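Local coordinates for protein meso-diaminopimelate dehydrogenase (Clostridium tetani, PDB 3WGQ) that probably catalyses the reversible NADP-dependent oxidative deamination of meso-2,6-diaminopimelate, an intermediate of lysine biosynthesis, at residues I119-D124 with V303-I308. The protein carries 6 engineered substitutions. Sequence-based numbering, arbitrary orientation.
Sequences ISTGWD and VTVLDI
I119 N donates a nearly straight hydrogen bond to V303 O (3.0 Å, 172°), continuing the parallel pairing of strands 116-118 and 301-303 by one bond at one edge of a seven-stranded Rossmann-type sheet. Beyond it the two segments diverge. The branched, apolar side chain of I119 suits the sheet's buried flank: CB lies 4.1 Å from V303 O, and the side chain packs on H102 and M106 of helix 99-113. Where the segments part, a water replaces the direct bonding: it accepts from V305 N (2.9 Å), donates weakly to S120 O, and is modelled doubtfully close to I119 O (2.5 Å), giving three backbone groups a shared partner. S120 adopts left-handed backbone angles, which help bend the chain off the sheet, while its small hydroxyl bonds to F93 O. T121 then meets V305: OG1, anti to the backbone N (chi1 -171°), lies 3.4 Å from V305 CG1 and has no hydrogen-bonding partner in the model. T121 also packs on V283, L284 and Y287 of helix 276-297, so its beta-branched shape serves here more than its polarity. G122 takes the N-cap of helix 123-138 with backbone angles at which a CB would strike the preceding carbonyl oxygen. Beyond the water, T304 OG1 accepts from L306 N in an ST turn, and D307 OD2 accepts a hydrogen bond from T304 N at 2.9 Å on the anti side of the carboxylate, 27° out of its plane.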
loop_
_atom_site.group_PDB
_atom_site.type_symbol
_atom_site.label_atom_id
_atom_site.label_comp_id
_atom_site.label_asym_id
_atom_site.label_seq_id
_atom_site.Cartn_x
_atom_site.Cartn_y
_atom_site.Cartn_z
ATOM N N ILE B 119 -1.629 13.848 -12.429
ATOM C CA ILE B 119 -2.550 14.650 -11.637
ATOM C C ILE B 119 -2.866 14.031 -10.276
ATOM O O ILE B 119 -2.815 12.815 -10.103
ATOM C CB ILE B 119 -3.884 14.844 -12.402
ATOM C CG1 ILE B 119 -3.697 15.842 -13.553
ATOM C CG2 ILE B 119 -4.966 15.335 -11.468
ATOM C CD1 ILE B 119 -2.697 15.418 -14.600
ATOM N N SER B 120 -3.164 14.897 -9.312
ATOM C CA SER B 120 -3.560 14.493 -7.974
ATOM C C SER B 120 -2.698 13.498 -7.194
ATOM O O SER B 120 -3.218 12.518 -6.660
ATOM C CB SER B 120 -4.992 13.961 -8.032
ATOM O OG SER B 120 -5.871 14.910 -8.621
ATOM N N THR B 121 -1.392 13.720 -7.117
ATOM C CA THR B 121 -0.578 12.809 -6.321
ATOM C C THR B 121 -0.313 13.474 -4.961
ATOM O O THR B 121 -0.623 14.653 -4.773
ATOM C CB THR B 121 0.747 12.423 -7.032
ATOM O OG1 THR B 121 1.389 11.377 -6.294
ATOM C CG2 THR B 121 1.677 13.603 -7.133
ATOM N N GLY B 122 0.233 12.715 -4.016
ATOM C CA GLY B 122 0.491 13.220 -2.672
ATOM C C GLY B 122 0.014 12.119 -1.742
ATOM O O GLY B 122 0.021 10.957 -2.162
ATOM N N TRP B 123 -0.388 12.422 -0.505
ATOM C CA TRP B 123 -0.866 11.332 0.342
ATOM C C TRP B 123 -2.380 11.177 0.240
ATOM O O TRP B 123 -2.901 10.083 0.386
ATOM C CB TRP B 123 -0.389 11.451 1.810
ATOM C CG TRP B 123 -0.646 12.723 2.559
ATOM C CD1 TRP B 123 0.040 13.905 2.446
ATOM C CD2 TRP B 123 -1.590 12.908 3.626
ATOM N NE1 TRP B 123 -0.414 14.805 3.384
ATOM C CE2 TRP B 123 -1.414 14.221 4.119
ATOM C CE3 TRP B 123 -2.566 12.088 4.215
ATOM C CZ2 TRP B 123 -2.179 14.736 5.178
ATOM C CZ3 TRP B 123 -3.329 12.603 5.277
ATOM C CH2 TRP B 123 -3.126 13.914 5.742
ATOM N N ASP B 124 -3.085 12.275 -0.017
ATOM C CA ASP B 124 -4.532 12.210 -0.239
ATOM C C ASP B 124 -5.028 13.499 -0.884
ATOM O O ASP B 124 -5.167 14.526 -0.215
ATOM C CB ASP B 124 -5.323 11.935 1.047
ATOM C CG ASP B 124 -6.730 11.394 0.751
ATOM O OD1 ASP B 124 -7.074 11.296 -0.447
ATOM O OD2 ASP B 124 -7.490 11.063 1.698
ATOM N N VAL B 303 -2.410 11.072 -16.378
ATOM C CA VAL B 303 -2.466 9.826 -15.624
ATOM C C VAL B 303 -2.601 10.154 -14.144
ATOM O O VAL B 303 -2.353 11.290 -13.726
ATOM C CB VAL B 303 -1.185 8.976 -15.807
ATOM C CG1 VAL B 303 -1.134 8.406 -17.208
ATOM C CG2 VAL B 303 0.054 9.822 -15.523
ATOM N N THR B 304 -3.004 9.157 -13.362
ATOM C CA THR B 304 -3.137 9.316 -11.921
ATOM C C THR B 304 -2.272 8.240 -11.260
ATOM O O THR B 304 -1.743 7.359 -11.943
ATOM C CB THR B 304 -4.604 9.140 -11.456
ATOM O OG1 THR B 304 -4.987 7.765 -11.568
ATOM C CG2 THR B 304 -5.540 9.997 -12.304
ATOM N N VAL B 305 -2.121 8.307 -9.941
ATOM C CA VAL B 305 -1.322 7.306 -9.239
ATOM C C VAL B 305 -1.871 5.896 -9.479
ATOM O O VAL B 305 -1.143 4.908 -9.369
ATOM C CB VAL B 305 -1.300 7.573 -7.713
ATOM C CG1 VAL B 305 -0.644 8.917 -7.433
ATOM C CG2 VAL B 305 -2.720 7.564 -7.155
ATOM N N LEU B 306 -3.156 5.811 -9.815
ATOM C CA LEU B 306 -3.808 4.525 -10.046
ATOM C C LEU B 306 -3.331 3.832 -11.321
ATOM O O LEU B 306 -3.517 2.631 -11.472
ATOM C CB LEU B 306 -5.330 4.698 -10.125
ATOM C CG LEU B 306 -6.046 5.533 -9.052
ATOM C CD1 LEU B 306 -7.542 5.546 -9.343
ATOM C CD2 LEU B 306 -5.779 4.962 -7.678
ATOM N N ASP B 307 -2.719 4.585 -12.228
ATOM C CA ASP B 307 -2.236 4.027 -13.496
ATOM C C ASP B 307 -0.763 3.636 -13.462
ATOM O O ASP B 307 -0.268 3.011 -14.400
ATOM C CB ASP B 307 -2.391 5.051 -14.635
ATOM C CG ASP B 307 -3.801 5.606 -14.762
ATOM O OD1 ASP B 307 -4.756 4.814 -14.860
ATOM O OD2 ASP B 307 -3.948 6.847 -14.778
ATOM N N ILE B 308 -0.065 3.997 -12.393
ATOM C CA ILE B 308 1.378 3.753 -12.300
ATOM C C ILE B 308 1.881 2.617 -11.407
ATOM O O ILE B 308 1.641 2.609 -10.202
ATOM C CB ILE B 308 2.096 5.041 -11.837
ATOM C CG1 ILE B 308 1.718 6.209 -12.757
ATOM C CG2 ILE B 308 3.609 4.828 -11.840
ATOM C CD1 ILE B 308 2.209 7.559 -12.270
HETATM O O HOH W 1 -3.164 10.758 -8.788
#